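PDB 3PJ0: Lmo0305 protein from Listeria monocytogenes, which is a pyridoxal-phosphate-bearing protein of the beta-eliminating lyase family, built on the fold shared by PLP-dependent aminotransferases and forming a two-chain assembly. Local coordinates for residues M74-I78 and W231-G237; N89-Y94 and E136-L142; E51-T55 and S65-F69; G26-A31 and Y251-K255; S41-G45 and D238-Y243. All blocks are in the same frame, centred on the assembly; numbering follows the deposited sequence.

Contact 1 of 5, residues M74-I78 and W231-G237; sequences MAQQI and WKRRYGG
I78 and Y235 make the apolar centre, with I78 CG1 3.6 Å from Y235 CE1. I78 CD1 sits off-centre over the ring, 30° from its normal, in a CH-pi contact. The other branch of I78, CG2, presses on W231 CB at 3.5 Å, while the indole swings on to R81 and I82 of helix 72-87. Selenomethionine M74 comes in at the root of the tyrosine. Its chain runs out extended, which carries SE to 3.5 Å from G237 CA and to 3.9 Å from Y235 CB; the bend about the CG-SE bond (chi3 -64°) then turns the methyl CE back alongside G237 CA and Y235 O. The backbone there is a Schellman motif: helix 222-234 gives out, G236 takes positive phi, and G237 N bonds back to K232 O at 2.9 Å, setting G237 against the selenium. At the polar edge Y235 OH donates to Q77 OE1 over 2.6 Å. The amide oxygen lies at the edge of the ring, near its plane, and the hydroxyl is tilted 29° from the carbonyl plane. Y235 OH also pairs with Q112, and Q77 NE2 reaches R234 O of the second subunit, whose Y235 packs on M74.

Contact 2 of 5, residues N89-Y94 and E136-L142; sequences NRRVAY and EPVSSVL
A93 is held through both its backbone N and its O: A93 N donates to S140 O at 2.9 Å, and A93 O accepts from L142 N at 2.9 Å. One step back, S139 N gives a straight bond to R91 O (3.0 Å, 162°). The hydroxyl S139 OG lies 2.9 Å from N89 O and 3.1 Å from R91 O. A93 CB rests against V138 CG1 and V141 CG2, each 4.2 Å away. This is a parallel pairing in the seven-stranded mixed sheet of the PLP-dependent fold, where strand 91-94 lies between 140-144 and 115-118. Before the strands begin, N89 takes over. Its ND2 donates to P137 O at 3.1 Å, approaching from above that carbonyl plane, while its OD1 accepts from R91 N in an Asx turn that fixes the amide. Further out, R91 crosses E136 at about a right angle. E136 OE1 is 3.7 Å from R91 NE and well out of the guanidinium plane, a long, purely electrostatic salt bridge. A water mends it, accepting from R91 NE and donating to E136 OE1 and P137 O.

Contact 3 of 5, residues E51-T55 and S65-F69; sequences EDFET and SAVFF
E54 reaches F68 N because its CG stands anti to its own carbonyl carbon (chi1 -68°) and the chain beyond is extended, carrying the carboxylate straight across to the strand. E54 OE2 then accepts from F68 N at 2.9 Å, with a nearly linear N-H...O angle of 168°. The donor meets the oxygen on its anti side, a little out of the carboxylate plane. In F53 and in F68 the first torsion, with CG anti to the backbone N, turns the ring toward the other segment, and there the two meet: F53 CE2, part of the ring edge, lies 3.7 Å from F68 CD1, the two rings being set obliquely. Strand 65-69 is the outermost of the mixed sheet within the chain. S65, V67 and F69 bond to strand 216-220, so the F68 N-H points outward from the sheet, and E54 of helix 48-61 supplies the acceptor that a further strand would give. The axes of the two segments approach to 7.5 Å, their directions 126° apart. The buried acid also packs its OE2 3.4 Å from V67 CA. Its CD is 3.5 Å from A66 O, and A66 CB in turn rests 3.7 Å from E54 O. Beyond the contact, F53 continues into an edge-to-face pair with F206 and packs on I246 and A249 of helix 243-256.

Contact 4 of 5, residues G26-A31 and Y251-K255; sequences GVLTEA and YYFEK
A31 and Y251 bring the backbones closest, with CA atoms 5.7 Å apart, although the axes of the two helix segments, inclined at 80°, stay 11.2 Å from each other. Large side chains of the 251-255 segment bridge that gap. The Y251 ring lies across the backbone of A31, whose CA sits 18° from the ring normal and 3.8 Å from its centroid, a CH-pi contact over the face. Y252 reaches one turn back along helix 25-31, to V27, and goes for the backbone itself: Y252 OH donates to V27 O at 2.6 Å, in the carbonyl plane and on a lone pair. That oxygen also receives A31 N, but only in a weak helical bond, so the phenol is a strong second partner. V27 CG1 touches Y252 CE2 at 3.5 Å. Helix 25-31 is thereby clasped onto helix 243-256 of the PLP-dependent fold, next to the loop that follows the cofactor lysine K208, since V27 packs on I213 and Y252 on I210. E30 supplies the charged edge. With CG anti to the backbone N (chi1 176°) and the chain extended, its OE2 accepts a hydrogen bond from Y251 OH, the carboxylate standing nearly perpendicular to the ring; the 2.5 Å between E30 OE2 and Y251 OH is short enough to be taken with caution. K255 NZ is 3.8 Å from the same E30 OE2, a long salt bridge that would tend to favour the charged form of E30. A water donates to Y252 OH and, weakly, to E30 OE1. Away from these partners, T29 bonds to D37 of the second subunit and L28 packs on its Y243.

Contact 5 of 5, residues S41-G45 and D238-Y243; sequences SDIYG and DLISLY
D42 holds the tight end by offering its carboxylate to two successive backbone N-H groups. D42 OD2 accepts from L242 N at 2.7 Å through its syn lone pair (168°), and D42 OD1 takes a weaker, bent bond from Y243 N at 2.9 Å. Because Y243 opens helix 243-256, the negative charge may gain from the helix end. Beside it S41 OG donates to D42 O at 2.6 Å, on a lone pair in the carbonyl plane, and lies 2.7 Å from S241 OG, while S41 CB packs against the Y243 ring. Further along, Y44 N donates to I240 O at 3.0 Å, and the Y44 ring lies over I240, whose CA is 3.8 Å from the centroid. Toward G45 and D238 direct bonds give way to water-mediated ones. One water accepts from G45 N at 2.8 Å and lies within bonding distance of L239 O, reaching back to D42 OD2; another lies within bonding distance of Y44 O and D238 OD2, a partly exposed acid whose main partner is R233. The Y44 hydroxyl bonds to Y207 of the second subunit, just before that chain's cofactor lysine, consistent with fold type I PLP-dependent dimers, whose active sites lie at the subunit interface and draw on both chains.

How the contacts relate
Contacts 1, 3 and 5 form one continuous patch: K232 of contact 1 reaches F68 O of contact 3 (NZ to O, 3.0 Å), and R233 NE bonds to D238 OD2 of contact 5 at 2.9 Å. Contact 5 also touches contact 3, their centres about 12 Å apart. Contacts 2 and 3 belong to the same mixed sheet, yet stand about 27 Å apart between centres. Contact 4 lies on the far side of the chain's centre from contact 2, about 38 Å between centres. Contacts 1, 4 and 5 all meet the second subunit. Q76 of 74-78 bonds to H175 and D177, probably near the pyridoxal phosphate carried by K208, and touches L142 of contact 2.

Contact 1 of 5, residues M74-I78 and W231-G237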
# COMPACT_ATOMS: atom_id res chain seq x y z
N MSE A 74 -8.16 0.54 -3.35
CA MSE A 74 -8.19 1.85 -2.70
C MSE A 74 -8.65 2.96 -3.66
O MSE A 74 -9.54 3.78 -3.36
CB MSE A 74 -6.76 2.20 -2.24
CG MSE A 74 -6.70 3.42 -1.41
SE MSE A 74 -4.93 3.70 -0.73
CE MSE A 74 -4.76 2.10 0.40
N ALA A 75 -8.03 3.00 -4.83
CA ALA A 75 -8.23 4.12 -5.77
C ALA A 75 -9.66 4.30 -6.26
O ALA A 75 -10.15 5.43 -6.33
CB ALA A 75 -7.28 4.01 -6.93
N GLN A 76 -10.34 3.18 -6.55
CA GLN A 76 -11.70 3.23 -7.13
C GLN A 76 -12.80 3.54 -6.11
O GLN A 76 -13.71 4.29 -6.42
CB GLN A 76 -12.00 2.00 -7.94
CG GLN A 76 -11.11 1.88 -9.15
CD GLN A 76 -11.73 1.01 -10.22
OE1 GLN A 76 -12.08 1.50 -11.30
NE2 GLN A 76 -11.92 -0.27 -9.91
N GLN A 77 -12.69 2.97 -4.90
CA GLN A 77 -13.63 3.35 -3.82
C GLN A 77 -13.56 4.87 -3.59
O GLN A 77 -14.59 5.55 -3.38
CB GLN A 77 -13.23 2.67 -2.53
CG GLN A 77 -13.47 1.20 -2.47
CD GLN A 77 -13.00 0.69 -1.13
OE1 GLN A 77 -13.13 1.40 -0.12
NE2 GLN A 77 -12.48 -0.56 -1.10
N ILE A 78 -12.33 5.40 -3.59
CA ILE A 78 -12.10 6.84 -3.45
C ILE A 78 -12.69 7.65 -4.60
O ILE A 78 -13.35 8.68 -4.36
CB ILE A 78 -10.57 7.15 -3.28
CG1 ILE A 78 -10.11 6.62 -1.94
CG2 ILE A 78 -10.24 8.67 -3.43
CD1 ILE A 78 -8.55 6.61 -1.77
N TRP A 231 -7.92 11.61 0.47
CA TRP A 231 -8.48 10.30 0.78
C TRP A 231 -7.38 9.24 0.85
O TRP A 231 -7.46 8.33 1.66
CB TRP A 231 -9.57 9.87 -0.24
CG TRP A 231 -10.90 10.51 -0.02
CD1 TRP A 231 -11.48 11.48 -0.79
CD2 TRP A 231 -11.83 10.22 1.03
NE1 TRP A 231 -12.72 11.82 -0.26
CE2 TRP A 231 -12.96 11.04 0.84
CE3 TRP A 231 -11.83 9.32 2.09
CZ2 TRP A 231 -14.07 11.01 1.71
CZ3 TRP A 231 -12.93 9.30 2.95
CH2 TRP A 231 -14.02 10.14 2.75
N LYS A 232 -6.37 9.36 -0.01
CA LYS A 232 -5.23 8.41 0.01
C LYS A 232 -4.57 8.37 1.42
O LYS A 232 -4.24 7.29 1.93
CB LYS A 232 -4.17 8.74 -1.06
CG LYS A 232 -3.08 7.64 -1.19
CD LYS A 232 -2.17 7.76 -2.44
CE LYS A 232 -1.14 8.86 -2.30
NZ LYS A 232 -0.18 8.88 -3.45
N ARG A 233 -4.35 9.54 2.02
CA ARG A 233 -3.78 9.60 3.37
C ARG A 233 -4.72 8.96 4.39
O ARG A 233 -4.29 8.20 5.25
CB ARG A 233 -3.39 11.00 3.75
CG ARG A 233 -2.98 11.12 5.23
CD ARG A 233 -1.75 11.91 5.41
NE ARG A 233 -0.58 11.14 5.00
CZ ARG A 233 0.11 10.30 5.78
NH1 ARG A 233 -0.20 10.11 7.06
NH2 ARG A 233 1.15 9.64 5.28
N ARG A 234 -6.02 9.24 4.26
CA ARG A 234 -7.02 8.65 5.16
C ARG A 234 -7.01 7.11 5.11
O ARG A 234 -7.14 6.43 6.14
CB ARG A 234 -8.42 9.17 4.78
CG ARG A 234 -8.63 10.65 5.10
CD ARG A 234 -10.01 11.10 4.66
NE ARG A 234 -10.25 12.49 5.00
CZ ARG A 234 -11.29 13.22 4.57
NH1 ARG A 234 -12.22 12.70 3.76
NH2 ARG A 234 -11.40 14.50 4.96
N TYR A 235 -6.86 6.58 3.90
CA TYR A 235 -6.86 5.13 3.70
C TYR A 235 -5.54 4.44 4.09
O TYR A 235 -5.42 3.21 4.04
CB TYR A 235 -7.16 4.79 2.22
CG TYR A 235 -8.62 4.54 1.89
CD1 TYR A 235 -9.53 5.59 1.73
CD2 TYR A 235 -9.08 3.24 1.65
CE1 TYR A 235 -10.86 5.35 1.39
CE2 TYR A 235 -10.44 2.99 1.30
CZ TYR A 235 -11.30 4.04 1.17
OH TYR A 235 -12.61 3.80 0.81
N GLY A 236 -4.53 5.21 4.46
CA GLY A 236 -3.23 4.58 4.74
C GLY A 236 -2.48 4.14 3.51
O GLY A 236 -1.67 3.20 3.57
N GLY A 237 -2.76 4.80 2.38
CA GLY A 237 -2.05 4.58 1.11
C GLY A 237 -0.92 5.58 0.80
O GLY A 237 -0.15 5.40 -0.16

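Contact 2 of 5, residues N89-Y94 and E136-L142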
# COMPACT_ATOMS: atom_id res chain seq x y z
N ASN A 89 -25.03 12.32 -3.65
CA ASN A 89 -25.80 11.11 -3.94
C ASN A 89 -24.90 9.89 -3.77
O ASN A 89 -23.99 9.67 -4.56
CB ASN A 89 -26.39 11.23 -5.36
CG ASN A 89 -27.27 10.05 -5.75
OD1 ASN A 89 -27.17 8.97 -5.17
ND2 ASN A 89 -28.12 10.25 -6.75
N ARG A 90 -25.18 9.09 -2.75
CA ARG A 90 -24.36 7.89 -2.42
C ARG A 90 -24.74 6.64 -3.20
O ARG A 90 -24.27 5.53 -2.86
CB ARG A 90 -24.38 7.62 -0.90
CG ARG A 90 -23.65 8.69 -0.04
CD ARG A 90 -22.14 8.55 0.09
NE ARG A 90 -21.64 9.56 1.02
CZ ARG A 90 -21.16 9.38 2.24
NH1 ARG A 90 -20.90 8.18 2.75
NH2 ARG A 90 -20.84 10.47 2.95
N ARG A 91 -25.60 6.75 -4.21
CA ARG A 91 -25.89 5.59 -5.05
C ARG A 91 -24.97 5.65 -6.28
O ARG A 91 -24.71 6.73 -6.82
CB ARG A 91 -27.36 5.54 -5.49
CG ARG A 91 -28.32 4.88 -4.48
CD ARG A 91 -28.42 5.62 -3.20
NE ARG A 91 -28.85 7.00 -3.41
CZ ARG A 91 -28.87 7.95 -2.47
NH1 ARG A 91 -28.50 7.68 -1.22
NH2 ARG A 91 -29.27 9.18 -2.79
N VAL A 92 -24.47 4.49 -6.69
CA VAL A 92 -23.69 4.35 -7.94
C VAL A 92 -24.26 3.17 -8.72
O VAL A 92 -25.08 2.42 -8.17
CB VAL A 92 -22.19 4.15 -7.72
CG1 VAL A 92 -21.62 5.32 -6.93
CG2 VAL A 92 -21.88 2.83 -6.99
N ALA A 93 -23.83 2.98 -9.96
CA ALA A 93 -24.31 1.86 -10.74
C ALA A 93 -23.18 1.20 -11.53
O ALA A 93 -22.30 1.87 -12.07
CB ALA A 93 -25.46 2.30 -11.71
N TYR A 94 -23.20 -0.12 -11.55
CA TYR A 94 -22.22 -0.86 -12.29
C TYR A 94 -22.65 -2.32 -12.54
O TYR A 94 -23.67 -2.77 -12.02
CB TYR A 94 -20.87 -0.80 -11.61
CG TYR A 94 -20.77 -1.21 -10.13
CD1 TYR A 94 -21.39 -2.34 -9.63
CD2 TYR A 94 -19.95 -0.47 -9.24
CE1 TYR A 94 -21.24 -2.72 -8.27
CE2 TYR A 94 -19.77 -0.84 -7.92
CZ TYR A 94 -20.41 -1.95 -7.43
OH TYR A 94 -20.22 -2.28 -6.09
N GLU A 136 -33.75 4.95 -9.51
CA GLU A 136 -33.39 6.15 -8.79
C GLU A 136 -32.12 6.72 -9.40
O GLU A 136 -31.35 5.99 -10.06
CB GLU A 136 -33.19 5.89 -7.29
CG GLU A 136 -32.19 4.82 -6.98
CD GLU A 136 -32.14 4.51 -5.51
OE1 GLU A 136 -31.93 5.45 -4.72
OE2 GLU A 136 -32.32 3.32 -5.15
N PRO A 137 -31.89 8.02 -9.18
CA PRO A 137 -30.70 8.65 -9.74
C PRO A 137 -29.42 8.16 -9.08
O PRO A 137 -29.44 7.69 -7.93
CB PRO A 137 -30.91 10.14 -9.46
CG PRO A 137 -32.35 10.27 -9.03
CD PRO A 137 -32.73 8.97 -8.45
N VAL A 138 -28.32 8.28 -9.81
CA VAL A 138 -27.00 7.88 -9.32
C VAL A 138 -25.98 8.99 -9.52
O VAL A 138 -26.13 9.82 -10.42
CB VAL A 138 -26.50 6.59 -10.01
CG1 VAL A 138 -27.40 5.41 -9.59
CG2 VAL A 138 -26.44 6.75 -11.55
N SER A 139 -24.95 9.04 -8.66
CA SER A 139 -23.88 10.02 -8.82
C SER A 139 -22.93 9.62 -9.94
O SER A 139 -22.41 10.47 -10.66
CB SER A 139 -23.06 10.21 -7.53
OG SER A 139 -22.59 8.97 -7.03
N SER A 140 -22.67 8.31 -10.04
CA SER A 140 -21.82 7.81 -11.10
C SER A 140 -22.18 6.40 -11.57
O SER A 140 -22.90 5.62 -10.89
CB SER A 140 -20.36 7.78 -10.62
OG SER A 140 -20.20 6.76 -9.68
N VAL A 141 -21.69 6.11 -12.77
CA VAL A 141 -21.74 4.80 -13.38
C VAL A 141 -20.28 4.44 -13.56
O VAL A 141 -19.44 5.29 -13.95
CB VAL A 141 -22.48 4.82 -14.75
CG1 VAL A 141 -22.27 3.53 -15.54
CG2 VAL A 141 -23.96 5.07 -14.53
N LEU A 142 -19.97 3.18 -13.30
CA LEU A 142 -18.61 2.66 -13.46
C LEU A 142 -18.69 1.63 -14.56
O LEU A 142 -19.59 0.79 -14.56
CB LEU A 142 -18.11 2.04 -12.16
CG LEU A 142 -16.75 1.30 -12.17
CD1 LEU A 142 -16.17 1.29 -10.73
CD2 LEU A 142 -16.81 -0.13 -12.73
O HOH W 1 -30.79 7.85 -5.56

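Contact 3 of 5, residues E51-T55 and S65-F69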
# COMPACT_ATOMS: atom_id res chain seq x y z
N GLU A 51 6.35 12.00 -8.98
CA GLU A 51 5.74 13.09 -9.77
C GLU A 51 5.94 12.92 -11.27
O GLU A 51 5.00 13.16 -12.04
CB GLU A 51 6.29 14.45 -9.34
CG GLU A 51 5.94 14.78 -7.92
CD GLU A 51 6.39 16.17 -7.51
OE1 GLU A 51 6.38 17.06 -8.41
OE2 GLU A 51 6.71 16.35 -6.30
N ASP A 52 7.14 12.50 -11.68
CA ASP A 52 7.39 12.27 -13.09
C ASP A 52 6.52 11.13 -13.64
O ASP A 52 6.04 11.22 -14.76
CB ASP A 52 8.86 11.98 -13.37
CG ASP A 52 9.77 13.18 -13.05
OD1 ASP A 52 9.28 14.24 -12.67
OD2 ASP A 52 10.99 13.01 -13.12
N PHE A 53 6.33 10.06 -12.86
CA PHE A 53 5.52 8.94 -13.34
C PHE A 53 4.06 9.35 -13.44
O PHE A 53 3.38 9.02 -14.41
CB PHE A 53 5.67 7.71 -12.45
CG PHE A 53 4.99 6.49 -13.01
CD1 PHE A 53 5.47 5.88 -14.15
CD2 PHE A 53 3.87 5.96 -12.38
CE1 PHE A 53 4.81 4.75 -14.68
CE2 PHE A 53 3.23 4.85 -12.89
CZ PHE A 53 3.71 4.23 -14.04
N GLU A 54 3.57 10.05 -12.43
CA GLU A 54 2.19 10.56 -12.49
C GLU A 54 1.97 11.45 -13.72
O GLU A 54 1.02 11.27 -14.48
CB GLU A 54 1.87 11.35 -11.21
CG GLU A 54 1.81 10.43 -9.95
CD GLU A 54 1.68 11.17 -8.65
OE1 GLU A 54 2.08 12.37 -8.60
OE2 GLU A 54 1.24 10.55 -7.64
N THR A 55 2.89 12.39 -13.94
CA THR A 55 2.78 13.32 -15.11
C THR A 55 2.78 12.56 -16.45
O THR A 55 1.98 12.85 -17.33
CB THR A 55 3.88 14.39 -15.06
OG1 THR A 55 3.77 15.06 -13.80
CG2 THR A 55 3.71 15.43 -16.19
N SER A 65 -4.15 15.53 -14.43
CA SER A 65 -3.20 15.01 -13.47
C SER A 65 -3.60 13.62 -13.02
O SER A 65 -4.67 13.10 -13.36
CB SER A 65 -2.98 15.98 -12.29
OG SER A 65 -4.15 16.17 -11.51
N ALA A 66 -2.72 13.03 -12.23
CA ALA A 66 -2.86 11.65 -11.78
C ALA A 66 -2.19 11.48 -10.45
O ALA A 66 -1.35 12.30 -10.05
CB ALA A 66 -2.23 10.68 -12.80
N VAL A 67 -2.58 10.40 -9.77
CA VAL A 67 -2.00 10.05 -8.49
C VAL A 67 -1.69 8.57 -8.49
O VAL A 67 -2.52 7.72 -8.87
CB VAL A 67 -2.92 10.44 -7.28
CG1 VAL A 67 -4.32 10.04 -7.53
CG2 VAL A 67 -2.37 9.86 -5.95
N PHE A 68 -0.47 8.25 -8.07
CA PHE A 68 -0.07 6.87 -7.96
C PHE A 68 -0.57 6.26 -6.65
O PHE A 68 -0.26 6.76 -5.55
CB PHE A 68 1.46 6.72 -8.11
CG PHE A 68 1.90 5.28 -8.18
CD1 PHE A 68 1.96 4.64 -9.40
CD2 PHE A 68 2.21 4.56 -7.02
CE1 PHE A 68 2.35 3.30 -9.49
CE2 PHE A 68 2.58 3.23 -7.09
CZ PHE A 68 2.65 2.59 -8.33
N PHE A 69 -1.31 5.16 -6.77
CA PHE A 69 -1.88 4.43 -5.64
C PHE A 69 -1.31 3.02 -5.44
O PHE A 69 -1.00 2.36 -6.41
CB PHE A 69 -3.38 4.24 -5.87
CG PHE A 69 -4.25 5.39 -5.36
CD1 PHE A 69 -4.64 5.43 -4.02
CD2 PHE A 69 -4.70 6.39 -6.22
CE1 PHE A 69 -5.45 6.47 -3.56
CE2 PHE A 69 -5.57 7.43 -5.74
CZ PHE A 69 -5.91 7.47 -4.42

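Contact 4 of 5, residues G26-A31 and Y251-K255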
# COMPACT_ATOMS: atom_id res chain seq x y z
N GLY A 26 13.20 -11.77 -8.84
CA GLY A 26 13.85 -11.40 -10.12
C GLY A 26 13.08 -10.39 -10.96
O GLY A 26 13.66 -9.64 -11.74
N VAL A 27 11.75 -10.33 -10.80
CA VAL A 27 10.96 -9.35 -11.53
C VAL A 27 11.37 -7.94 -11.08
O VAL A 27 11.52 -7.01 -11.89
CB VAL A 27 9.47 -9.57 -11.28
CG1 VAL A 27 8.62 -8.43 -11.91
CG2 VAL A 27 9.02 -10.98 -11.80
N LEU A 28 11.60 -7.78 -9.78
CA LEU A 28 12.03 -6.50 -9.21
C LEU A 28 13.50 -6.20 -9.52
O LEU A 28 13.85 -5.09 -9.93
CB LEU A 28 11.80 -6.50 -7.68
CG LEU A 28 12.19 -5.21 -6.90
CD1 LEU A 28 11.58 -3.94 -7.52
CD2 LEU A 28 11.85 -5.35 -5.45
N THR A 29 14.37 -7.17 -9.32
CA THR A 29 15.81 -6.94 -9.57
C THR A 29 16.04 -6.56 -11.05
O THR A 29 16.83 -5.65 -11.34
CB THR A 29 16.71 -8.11 -9.10
OG1 THR A 29 16.41 -9.27 -9.86
CG2 THR A 29 16.54 -8.40 -7.59
N GLU A 30 15.30 -7.19 -11.97
CA GLU A 30 15.42 -6.81 -13.40
C GLU A 30 15.05 -5.34 -13.60
O GLU A 30 15.74 -4.59 -14.32
CB GLU A 30 14.60 -7.72 -14.35
CG GLU A 30 14.67 -7.21 -15.84
CD GLU A 30 13.85 -8.04 -16.84
OE1 GLU A 30 13.61 -9.24 -16.56
OE2 GLU A 30 13.48 -7.49 -17.91
N ALA A 31 13.96 -4.91 -12.96
CA ALA A 31 13.51 -3.53 -13.09
C ALA A 31 14.53 -2.53 -12.54
O ALA A 31 14.57 -1.39 -13.00
CB ALA A 31 12.14 -3.32 -12.38
N TYR A 251 9.09 0.45 -15.57
CA TYR A 251 9.94 -0.49 -16.33
C TYR A 251 9.11 -1.43 -17.20
O TYR A 251 9.36 -1.54 -18.40
CB TYR A 251 10.86 -1.32 -15.37
CG TYR A 251 11.68 -2.34 -16.09
CD1 TYR A 251 12.86 -1.96 -16.76
CD2 TYR A 251 11.31 -3.68 -16.12
CE1 TYR A 251 13.63 -2.88 -17.43
CE2 TYR A 251 12.07 -4.60 -16.79
CZ TYR A 251 13.24 -4.19 -17.46
OH TYR A 251 14.01 -5.09 -18.16
N TYR A 252 8.16 -2.13 -16.57
CA TYR A 252 7.34 -3.12 -17.29
C TYR A 252 6.37 -2.45 -18.24
O TYR A 252 6.06 -3.02 -19.32
CB TYR A 252 6.66 -4.10 -16.30
CG TYR A 252 7.72 -4.99 -15.72
CD1 TYR A 252 8.35 -5.93 -16.52
CD2 TYR A 252 8.18 -4.85 -14.41
CE1 TYR A 252 9.32 -6.73 -16.05
CE2 TYR A 252 9.20 -5.66 -13.91
CZ TYR A 252 9.78 -6.58 -14.76
OH TYR A 252 10.81 -7.42 -14.37
N PHE A 253 5.93 -1.22 -17.91
CA PHE A 253 5.11 -0.48 -18.89
C PHE A 253 5.91 -0.27 -20.20
O PHE A 253 5.43 -0.55 -21.30
CB PHE A 253 4.65 0.88 -18.32
CG PHE A 253 3.79 1.65 -19.23
CD1 PHE A 253 2.44 1.42 -19.27
CD2 PHE A 253 4.32 2.59 -20.08
CE1 PHE A 253 1.61 2.13 -20.19
CE2 PHE A 253 3.50 3.32 -20.99
CZ PHE A 253 2.14 3.07 -21.01
N GLU A 254 7.15 0.19 -20.08
CA GLU A 254 7.93 0.46 -21.29
C GLU A 254 8.31 -0.83 -22.01
O GLU A 254 8.35 -0.88 -23.24
CB GLU A 254 9.16 1.33 -20.99
CG GLU A 254 8.84 2.75 -20.63
CD GLU A 254 8.21 3.52 -21.80
OE1 GLU A 254 8.63 3.30 -22.95
OE2 GLU A 254 7.32 4.35 -21.55
N LYS A 255 8.54 -1.89 -21.23
CA LYS A 255 8.89 -3.18 -21.79
C LYS A 255 7.75 -3.81 -22.54
O LYS A 255 7.99 -4.41 -23.57
CB LYS A 255 9.31 -4.15 -20.69
CG LYS A 255 9.64 -5.58 -21.16
CD LYS A 255 9.98 -6.41 -19.90
CE LYS A 255 10.14 -7.87 -20.19
NZ LYS A 255 11.40 -8.20 -20.96
O HOH W 2 10.43 -10.11 -15.39

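Contact 5 of 5, residues S41-G45 and D238-Y243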
# COMPACT_ATOMS: atom_id res chain seq x y z
N SER A 41 14.44 8.51 -3.03
CA SER A 41 13.11 8.04 -2.83
C SER A 41 12.12 9.21 -2.87
O SER A 41 12.44 10.35 -2.49
CB SER A 41 12.97 7.38 -1.45
OG SER A 41 11.61 7.01 -1.21
N ASP A 42 10.93 8.88 -3.34
CA ASP A 42 9.77 9.75 -3.18
C ASP A 42 9.55 9.86 -1.65
O ASP A 42 9.99 8.97 -0.89
CB ASP A 42 8.53 9.20 -3.91
CG ASP A 42 8.16 7.75 -3.48
OD1 ASP A 42 9.03 6.86 -3.57
OD2 ASP A 42 6.98 7.48 -3.12
N ILE A 43 8.88 10.93 -1.21
CA ILE A 43 8.59 11.18 0.19
C ILE A 43 7.10 11.60 0.34
O ILE A 43 6.71 12.70 -0.08
CB ILE A 43 9.49 12.29 0.73
CG1 ILE A 43 10.98 11.91 0.54
CG2 ILE A 43 9.13 12.64 2.21
CD1 ILE A 43 11.38 10.63 1.25
N TYR A 44 6.28 10.70 0.88
CA TYR A 44 4.85 10.94 1.10
C TYR A 44 4.16 11.63 -0.07
O TYR A 44 3.59 12.71 0.09
CB TYR A 44 4.60 11.74 2.40
CG TYR A 44 5.11 11.05 3.64
CD1 TYR A 44 4.55 9.83 4.05
CD2 TYR A 44 6.16 11.61 4.41
CE1 TYR A 44 5.03 9.21 5.21
CE2 TYR A 44 6.65 10.97 5.53
CZ TYR A 44 6.09 9.78 5.93
OH TYR A 44 6.54 9.17 7.08
N GLY A 45 4.25 11.01 -1.25
CA GLY A 45 3.59 11.54 -2.42
C GLY A 45 4.29 12.60 -3.26
O GLY A 45 3.79 12.97 -4.30
N ASP A 238 -0.78 6.64 1.62
CA ASP A 238 0.25 7.66 1.38
C ASP A 238 1.52 7.19 2.06
O ASP A 238 1.97 7.74 3.06
CB ASP A 238 -0.22 9.02 1.93
CG ASP A 238 0.72 10.16 1.60
OD1 ASP A 238 1.37 10.16 0.52
OD2 ASP A 238 0.78 11.10 2.44
N LEU A 239 2.11 6.15 1.51
CA LEU A 239 3.30 5.57 2.13
C LEU A 239 4.46 6.52 1.95
O LEU A 239 4.52 7.26 0.95
CB LEU A 239 3.59 4.21 1.48
CG LEU A 239 2.90 2.94 2.02
CD1 LEU A 239 1.43 3.06 2.30
CD2 LEU A 239 3.19 1.73 1.13
N ILE A 240 5.41 6.49 2.88
CA ILE A 240 6.60 7.32 2.74
C ILE A 240 7.27 7.10 1.38
O ILE A 240 7.59 8.05 0.68
CB ILE A 240 7.65 7.16 3.91
CG1 ILE A 240 8.83 8.11 3.69
CG2 ILE A 240 8.18 5.70 4.05
CD1 ILE A 240 9.68 8.33 4.93
N SER A 241 7.42 5.84 0.98
CA SER A 241 8.17 5.49 -0.23
C SER A 241 7.43 4.45 -1.06
O SER A 241 7.33 3.27 -0.65
CB SER A 241 9.52 4.88 0.16
OG SER A 241 10.36 5.81 0.83
N LEU A 242 6.92 4.89 -2.20
CA LEU A 242 6.26 3.99 -3.17
C LEU A 242 7.18 3.62 -4.34
O LEU A 242 6.78 2.84 -5.22
CB LEU A 242 4.96 4.64 -3.69
CG LEU A 242 3.83 4.66 -2.66
CD1 LEU A 242 2.69 5.62 -3.07
CD2 LEU A 242 3.25 3.24 -2.39
N TYR A 243 8.41 4.12 -4.36
CA TYR A 243 9.29 3.84 -5.51
C TYR A 243 9.47 2.35 -5.91
O TYR A 243 9.63 2.09 -7.11
CB TYR A 243 10.67 4.52 -5.39
CG TYR A 243 11.58 3.91 -4.38
CD1 TYR A 243 12.36 2.80 -4.70
CD2 TYR A 243 11.69 4.44 -3.09
CE1 TYR A 243 13.21 2.23 -3.74
CE2 TYR A 243 12.54 3.88 -2.16
CZ TYR A 243 13.29 2.79 -2.48
OH TYR A 243 14.14 2.22 -1.56
O HOH W 3 5.03 8.31 -1.54
O HOH W 4 1.48 13.58 1.99